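Long-range contact in aminopeptidase YwaD (Bacillus subtilis, PDB 6HC6), which hydrolyses peptides from their N-terminal end as a two-zinc aminopeptidase of the M28 family, releasing residues such as leucine, arginine and lysine: residues S56-E69 with Y251-G264. Numbering follows the deposited sequence.
With ZN (zinc ion), chain D; ZN (zinc ion), chain E.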
ATOM      1  N   SER A  56      -0.133  11.190  -9.993  1.00 21.22           N
ATOM      2  CA  SER A  56      -0.538  10.054 -10.809  1.00 23.28           C
ATOM      3  C   SER A  56      -0.485  10.323 -12.303  1.00 25.95           C
ATOM      4  O   SER A  56      -0.443   9.362 -13.080  1.00 24.20           O
ATOM      5  CB  SER A  56      -1.956   9.608 -10.439  1.00 23.36           C
ATOM      6  OG  SER A  56      -2.898  10.569 -10.864  1.00 27.80           O
ATOM      7  N   GLU A  57      -0.505  11.590 -12.722  1.00 22.13           N
ATOM      8  CA  GLU A  57      -0.407  11.959 -14.130  1.00 24.65           C
ATOM      9  C   GLU A  57       0.952  12.530 -14.500  1.00 30.77           C
ATOM     10  O   GLU A  57       1.596  12.051 -15.443  1.00 32.72           O
ATOM     11  CB  GLU A  57      -1.494  12.978 -14.486  1.00 37.13           C
ATOM     12  CG  GLU A  57      -2.915  12.521 -14.247  1.00 34.14           C
ATOM     13  CD  GLU A  57      -3.909  13.437 -14.929  1.00 46.47           C
ATOM     14  OE1 GLU A  57      -4.534  13.004 -15.919  1.00 51.13           O
ATOM     15  OE2 GLU A  57      -4.053  14.596 -14.477  1.00 44.81           O
ATOM     16  N   ALA A  58       1.399  13.572 -13.798  1.00 28.07           N
ATOM     17  CA  ALA A  58       2.688  14.166 -14.134  1.00 38.75           C
ATOM     18  C   ALA A  58       3.834  13.220 -13.808  1.00 35.92           C
ATOM     19  O   ALA A  58       4.844  13.198 -14.519  1.00 38.55           O
ATOM     20  CB  ALA A  58       2.866  15.499 -13.407  1.00 37.51           C
ATOM     21  N   ILE A  59       3.687  12.417 -12.759  1.00 30.74           N
ATOM     22  CA  ILE A  59       4.720  11.464 -12.387  1.00 31.77           C
ATOM     23  C   ILE A  59       4.322  10.067 -12.847  1.00 26.69           C
ATOM     24  O   ILE A  59       5.055   9.427 -13.605  1.00 34.08           O
ATOM     25  CB  ILE A  59       4.982  11.527 -10.871  1.00 27.02           C
ATOM     26  CG1 ILE A  59       5.589  12.894 -10.534  1.00 29.15           C
ATOM     27  CG2 ILE A  59       5.896  10.397 -10.437  1.00 25.15           C
ATOM     28  CD1 ILE A  59       5.824  13.123  -9.058  1.00 31.60           C
ATOM     29  N   GLY A  60       3.153   9.589 -12.420  1.00 24.72           N
ATOM     30  CA  GLY A  60       2.669   8.297 -12.860  1.00 28.44           C
ATOM     31  C   GLY A  60       2.809   7.250 -11.772  1.00 21.36           C
ATOM     32  O   GLY A  60       2.796   7.577 -10.588  1.00 25.01           O
ATOM     33  N   PRO A  61       2.907   5.971 -12.150  1.00 22.48           N
ATOM     34  CA  PRO A  61       3.159   4.924 -11.150  1.00 21.15           C
ATOM     35  C   PRO A  61       4.376   5.270 -10.303  1.00 26.32           C
ATOM     36  O   PRO A  61       5.389   5.749 -10.810  1.00 28.10           O
ATOM     37  CB  PRO A  61       3.397   3.672 -12.002  1.00 22.97           C
ATOM     38  CG  PRO A  61       2.576   3.907 -13.225  1.00 27.23           C
ATOM     39  CD  PRO A  61       2.590   5.412 -13.468  1.00 20.97           C
ATOM     40  N   ARG A  62       4.261   5.051  -8.999  1.00 19.79           N
ATOM     41  CA  ARG A  62       5.301   5.435  -8.042  1.00 19.67           C
ATOM     42  C   ARG A  62       5.760   4.180  -7.309  1.00 19.10           C
ATOM     43  O   ARG A  62       5.473   3.982  -6.128  1.00 17.91           O
ATOM     44  CB  ARG A  62       4.776   6.506  -7.093  1.00 17.26           C
ATOM     45  CG  ARG A  62       4.298   7.757  -7.845  1.00 21.74           C
ATOM     46  CD  ARG A  62       3.553   8.728  -6.937  1.00 19.20           C
ATOM     47  NE  ARG A  62       2.437   8.094  -6.235  1.00 17.06           N
ATOM     48  CZ  ARG A  62       1.279   7.795  -6.814  1.00 18.08           C
ATOM     49  NH1 ARG A  62       1.096   8.069  -8.096  1.00 18.65           N
ATOM     50  NH2 ARG A  62       0.309   7.210  -6.112  1.00 18.00           N
ATOM     51  N   ILE A  63       6.458   3.314  -8.037  1.00 18.37           N
ATOM     52  CA  ILE A  63       6.873   2.036  -7.484  1.00 18.97           C
ATOM     53  C   ILE A  63       7.949   2.275  -6.438  1.00 21.31           C
ATOM     54  O   ILE A  63       8.899   3.042  -6.663  1.00 20.24           O
ATOM     55  CB  ILE A  63       7.374   1.110  -8.599  1.00 21.41           C
ATOM     56  CG1 ILE A  63       6.246   0.771  -9.572  1.00 23.57           C
ATOM     57  CG2 ILE A  63       7.966  -0.139  -8.026  1.00 20.93           C
ATOM     58  CD1 ILE A  63       6.783   0.253 -10.898  1.00 26.34           C
ATOM     59  N   ALA A  64       7.801   1.622  -5.286  1.00 19.05           N
ATOM     60  CA  ALA A  64       8.775   1.777  -4.202  1.00 17.59           C
ATOM     61  C   ALA A  64      10.203   1.586  -4.698  1.00 21.06           C
ATOM     62  O   ALA A  64      10.516   0.606  -5.384  1.00 21.26           O
ATOM     63  CB  ALA A  64       8.479   0.774  -3.086  1.00 20.25           C
ATOM     64  N   GLY A  65      11.074   2.519  -4.323  1.00 19.01           N
ATOM     65  CA  GLY A  65      12.477   2.457  -4.697  1.00 20.80           C
ATOM     66  C   GLY A  65      12.816   3.083  -6.034  1.00 27.34           C
ATOM     67  O   GLY A  65      14.002   3.236  -6.346  1.00 25.79           O
ATOM     68  N   THR A  66      11.829   3.473  -6.827  1.00 23.39           N
ATOM     69  CA  THR A  66      12.138   3.933  -8.172  1.00 23.02           C
ATOM     70  C   THR A  66      12.257   5.450  -8.217  1.00 26.54           C
ATOM     71  O   THR A  66      11.867   6.166  -7.296  1.00 27.60           O
ATOM     72  CB  THR A  66      11.074   3.467  -9.170  1.00 25.03           C
ATOM     73  OG1 THR A  66       9.832   4.110  -8.866  1.00 24.39           O
ATOM     74  CG2 THR A  66      10.894   1.969  -9.095  1.00 28.43           C
ATOM     75  N   ALA A  67      12.815   5.934  -9.329  1.00 25.75           N
ATOM     76  CA  ALA A  67      12.948   7.365  -9.536  1.00 25.62           C
ATOM     77  C   ALA A  67      11.614   8.091  -9.397  1.00 25.09           C
ATOM     78  O   ALA A  67      11.575   9.223  -8.897  1.00 25.38           O
ATOM     79  CB  ALA A  67      13.571   7.618 -10.910  1.00 28.39           C
ATOM     80  N   ALA A  68      10.511   7.461  -9.811  1.00 24.94           N
ATOM     81  CA  ALA A  68       9.207   8.108  -9.670  1.00 23.42           C
ATOM     82  C   ALA A  68       8.844   8.312  -8.205  1.00 25.81           C
ATOM     83  O   ALA A  68       8.274   9.344  -7.836  1.00 23.39           O
ATOM     84  CB  ALA A  68       8.122   7.289 -10.368  1.00 27.29           C
ATOM     85  N   GLU A  69       9.145   7.333  -7.353  1.00 21.83           N
ATOM     86  CA  GLU A  69       8.858   7.532  -5.940  1.00 23.44           C
ATOM     87  C   GLU A  69       9.748   8.624  -5.360  1.00 24.61           C
ATOM     88  O   GLU A  69       9.289   9.442  -4.557  1.00 26.05           O
ATOM     89  CB  GLU A  69       9.012   6.225  -5.157  1.00 21.29           C
ATOM     90  CG  GLU A  69       8.444   6.315  -3.724  1.00 19.63           C
ATOM     91  CD  GLU A  69       8.846   5.159  -2.831  1.00 21.10           C
ATOM     92  OE1 GLU A  69       7.977   4.660  -2.081  1.00 22.02           O
ATOM     93  OE2 GLU A  69      10.029   4.757  -2.844  1.00 24.80           O
ATOM     94  N   TYR A 251       2.556   7.142  -0.262  1.00 13.88           N
ATOM     95  CA  TYR A 251       2.591   7.829  -1.545  1.00 15.84           C
ATOM     96  C   TYR A 251       3.174   6.953  -2.646  1.00 15.02           C
ATOM     97  O   TYR A 251       3.332   7.426  -3.782  1.00 18.80           O
ATOM     98  CB  TYR A 251       3.356   9.155  -1.421  1.00 15.11           C
ATOM     99  CG  TYR A 251       4.841   9.012  -1.187  1.00 15.30           C
ATOM    100  CD1 TYR A 251       5.350   8.776   0.084  1.00 14.02           C
ATOM    101  CD2 TYR A 251       5.731   9.143  -2.229  1.00 18.53           C
ATOM    102  CE1 TYR A 251       6.709   8.626   0.298  1.00 15.77           C
ATOM    103  CE2 TYR A 251       7.105   9.016  -2.030  1.00 22.49           C
ATOM    104  CZ  TYR A 251       7.581   8.754  -0.764  1.00 19.69           C
ATOM    105  OH  TYR A 251       8.931   8.619  -0.537  1.00 22.06           O
ATOM    106  N   ASP A 252       3.454   5.679  -2.359  1.00 15.91           N
ATOM    107  CA  ASP A 252       3.854   4.766  -3.426  1.00 17.94           C
ATOM    108  C   ASP A 252       2.638   4.047  -4.001  1.00 20.46           C
ATOM    109  O   ASP A 252       1.550   4.059  -3.425  1.00 16.52           O
ATOM    110  CB  ASP A 252       4.882   3.757  -2.927  1.00 15.44           C
ATOM    111  CG  ASP A 252       4.312   2.786  -1.904  1.00 17.46           C
ATOM    112  OD1 ASP A 252       3.630   3.254  -0.959  1.00 16.84           O
ATOM    113  OD2 ASP A 252       4.570   1.567  -2.030  1.00 16.36           O
ATOM    114  N   SER A 253       2.832   3.423  -5.163  1.00 15.57           N
ATOM    115  CA  SER A 253       1.779   2.641  -5.809  1.00 15.48           C
ATOM    116  C   SER A 253       2.386   1.363  -6.368  1.00 17.56           C
ATOM    117  O   SER A 253       3.608   1.216  -6.432  1.00 17.65           O
ATOM    118  CB  SER A 253       1.072   3.433  -6.917  1.00 19.77           C
ATOM    119  OG  SER A 253       1.915   3.592  -8.039  1.00 20.46           O
ATOM    120  N   VAL A 254       1.526   0.436  -6.780  1.00 14.19           N
ATOM    121  CA  VAL A 254       1.989  -0.849  -7.321  1.00 18.07           C
ATOM    122  C   VAL A 254       2.380  -0.671  -8.785  1.00 21.30           C
ATOM    123  O   VAL A 254       1.928   0.279  -9.447  1.00 19.06           O
ATOM    124  CB  VAL A 254       0.928  -1.957  -7.166  1.00 18.88           C
ATOM    125  CG1 VAL A 254       0.514  -2.136  -5.692  1.00 17.11           C
ATOM    126  CG2 VAL A 254      -0.287  -1.668  -8.044  1.00 19.73           C
ATOM    127  N   PRO A 255       3.239  -1.538  -9.320  1.00 18.32           N
ATOM    128  CA  PRO A 255       3.636  -1.414 -10.724  1.00 20.01           C
ATOM    129  C   PRO A 255       2.438  -1.351 -11.661  1.00 17.92           C
ATOM    130  O   PRO A 255       1.427  -2.022 -11.455  1.00 18.74           O
ATOM    131  CB  PRO A 255       4.467  -2.680 -10.961  1.00 25.35           C
ATOM    132  CG  PRO A 255       5.082  -2.967  -9.647  1.00 23.51           C
ATOM    133  CD  PRO A 255       4.008  -2.586  -8.622  1.00 21.62           C
ATOM    134  N   PHE A 256       2.572  -0.528 -12.700  1.00 18.76           N
ATOM    135  CA  PHE A 256       1.601  -0.302 -13.767  1.00 22.36           C
ATOM    136  C   PHE A 256       0.372   0.441 -13.292  1.00 22.13           C
ATOM    137  O   PHE A 256      -0.518   0.692 -14.103  1.00 24.95           O
ATOM    138  CB  PHE A 256       1.146  -1.598 -14.454  1.00 28.97           C
ATOM    139  CG  PHE A 256       2.286  -2.465 -14.894  1.00 35.40           C
ATOM    140  CD1 PHE A 256       3.096  -2.073 -15.950  1.00 34.24           C
ATOM    141  CD2 PHE A 256       2.566  -3.649 -14.229  1.00 31.96           C
ATOM    142  CE1 PHE A 256       4.159  -2.863 -16.355  1.00 39.93           C
ATOM    143  CE2 PHE A 256       3.626  -4.441 -14.622  1.00 40.64           C
ATOM    144  CZ  PHE A 256       4.426  -4.045 -15.686  1.00 42.47           C
ATOM    145  N   SER A 257       0.290   0.808 -12.017  1.00 21.97           N
ATOM    146  CA  SER A 257      -0.869   1.576 -11.570  1.00 20.37           C
ATOM    147  C   SER A 257      -0.480   3.029 -11.352  1.00 14.99           C
ATOM    148  O   SER A 257       0.446   3.299 -10.578  1.00 19.00           O
ATOM    149  CB  SER A 257      -1.427   1.001 -10.269  1.00 20.69           C
ATOM    150  OG  SER A 257      -2.356   1.895  -9.664  1.00 20.43           O
ATOM    151  N   PRO A 258      -1.167   3.987 -11.983  1.00 15.94           N
ATOM    152  CA  PRO A 258      -0.938   5.397 -11.637  1.00 15.43           C
ATOM    153  C   PRO A 258      -1.214   5.700 -10.180  1.00 23.84           C
ATOM    154  O   PRO A 258      -0.810   6.769  -9.710  1.00 20.16           O
ATOM    155  CB  PRO A 258      -1.911   6.164 -12.546  1.00 16.57           C
ATOM    156  CG  PRO A 258      -2.293   5.175 -13.655  1.00 19.85           C
ATOM    157  CD  PRO A 258      -2.206   3.814 -13.014  1.00 21.10           C
ATOM    158  N   GLY A 259      -1.902   4.814  -9.463  1.00 19.25           N
ATOM    159  CA  GLY A 259      -2.083   5.027  -8.031  1.00 14.22           C
ATOM    160  C   GLY A 259      -2.822   6.308  -7.706  1.00 17.29           C
ATOM    161  O   GLY A 259      -2.496   6.991  -6.725  1.00 18.08           O
ATOM    162  N   ALA A 260      -3.791   6.676  -8.535  1.00 20.81           N
ATOM    163  CA  ALA A 260      -4.561   7.881  -8.252  1.00 17.20           C
ATOM    164  C   ALA A 260      -5.318   7.737  -6.940  1.00 18.58           C
ATOM    165  O   ALA A 260      -5.196   8.586  -6.045  1.00 18.10           O
ATOM    166  CB  ALA A 260      -5.514   8.177  -9.405  1.00 16.33           C
ATOM    167  N   ASN A 261      -6.092   6.654  -6.795  1.00 17.39           N
ATOM    168  CA  ASN A 261      -6.792   6.430  -5.537  1.00 15.33           C
ATOM    169  C   ASN A 261      -5.962   5.678  -4.492  1.00 16.94           C
ATOM    170  O   ASN A 261      -6.061   5.982  -3.295  1.00 17.03           O
ATOM    171  CB  ASN A 261      -8.103   5.671  -5.778  1.00 16.09           C
ATOM    172  CG  ASN A 261      -9.019   5.787  -4.591  1.00 21.61           C
ATOM    173  OD1 ASN A 261      -9.107   6.874  -3.992  1.00 19.82           O
ATOM    174  ND2 ASN A 261      -9.653   4.678  -4.187  1.00 19.53           N
ATOM    175  N   ASP A 262      -5.171   4.678  -4.903  1.00 16.06           N
ATOM    176  CA  ASP A 262      -4.272   3.939  -4.003  1.00 17.75           C
ATOM    177  C   ASP A 262      -2.827   4.312  -4.337  1.00 16.96           C
ATOM    178  O   ASP A 262      -2.181   3.620  -5.120  1.00 15.57           O
ATOM    179  CB  ASP A 262      -4.478   2.409  -4.164  1.00 20.04           C
ATOM    180  CG  ASP A 262      -3.759   1.611  -3.099  1.00 18.99           C
ATOM    181  OD1 ASP A 262      -3.437   2.208  -2.040  1.00 15.70           O
ATOM    182  OD2 ASP A 262      -3.508   0.391  -3.316  1.00 14.99           O
ATOM    183  N   ASN A 263      -2.291   5.377  -3.721  1.00 15.21           N
ATOM    184  CA  ASN A 263      -2.940   6.172  -2.691  1.00 14.64           C
ATOM    185  C   ASN A 263      -2.605   7.647  -2.887  1.00 17.08           C
ATOM    186  O   ASN A 263      -2.299   8.363  -1.939  1.00 17.30           O
ATOM    187  CB  ASN A 263      -2.497   5.702  -1.301  1.00 13.33           C
ATOM    188  CG  ASN A 263      -3.244   6.415  -0.186  1.00 15.03           C
ATOM    189  OD1 ASN A 263      -4.406   6.779  -0.350  1.00 15.56           O
ATOM    190  ND2 ASN A 263      -2.580   6.609   0.954  1.00 15.12           N
ATOM    191  N   GLY A 264      -2.639   8.104  -4.137  1.00 15.02           N
ATOM    192  CA  GLY A 264      -2.573   9.542  -4.359  1.00 15.31           C
ATOM    193  C   GLY A 264      -3.645  10.263  -3.568  1.00 18.39           C
ATOM    194  O   GLY A 264      -3.415  11.349  -3.024  1.00 19.75           O
TER
HETATM  195 ZN    ZN D 501      -3.087   1.812  -0.090  1.00 19.43          ZN
HETATM  196 ZN    ZN E 502      -2.210  -0.966  -2.495  1.00 21.49          ZN
HETATM  197  O   HOH W   1       0.215   6.441  -3.248  1.00 16.87           O
HETATM  198  O   HOH W   2       5.342   0.500  -4.492  1.00 16.83           O
HETATM  199  O   HOH W   3      -4.440   0.362   0.152  1.00 22.27           O
HETATM  200  O   HOH W   4      -1.977   0.111  -0.469  1.00 18.72           O
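In the M28 zinc-peptidase fold, the loop linking helices 45-59 and 67-82 packs against the connection from strand 244-250 into helix 260-277, which leads to the zinc-bridging Asp-262. Arg-62 N donates to Ser-253 OG at 2.9 Å, almost straight at 175°, and its O accepts from Ser-253 N. A small hydroxyl fits because it also donates to Ser-257 O. The arginine chain bends at chi3 (-55°), turning the guanidinium toward three carbonyls: Arg-62 NE donates to Tyr-251 O at 2.7 Å, NH1 to Pro-258 O at 2.8 Å and NH2 to Gly-259 O. The planar guanidinium suits this place because its N-H groups spread around one rim, with Ser-253 CB over one face. Gly-259, at positive phi, has no side chain to strike NH2. Ile-63 CD1 packs on Pro-255 CB at 3.7 Å; the Glu-69 and Tyr-251 side chains cross at about a right angle, Glu-69 CG lying 3.5 Å from Tyr-251 CE2. Asp-262 OD1 binds the zinc ion shared with His-250 and Asp-323, OD2 the one shared with Glu-295, His-401 and Glu-452; a water bridges both. A second water accepts from Arg-62 NH2 at 3.0 Å and Asn-263 N, and donates to Asp-252 O.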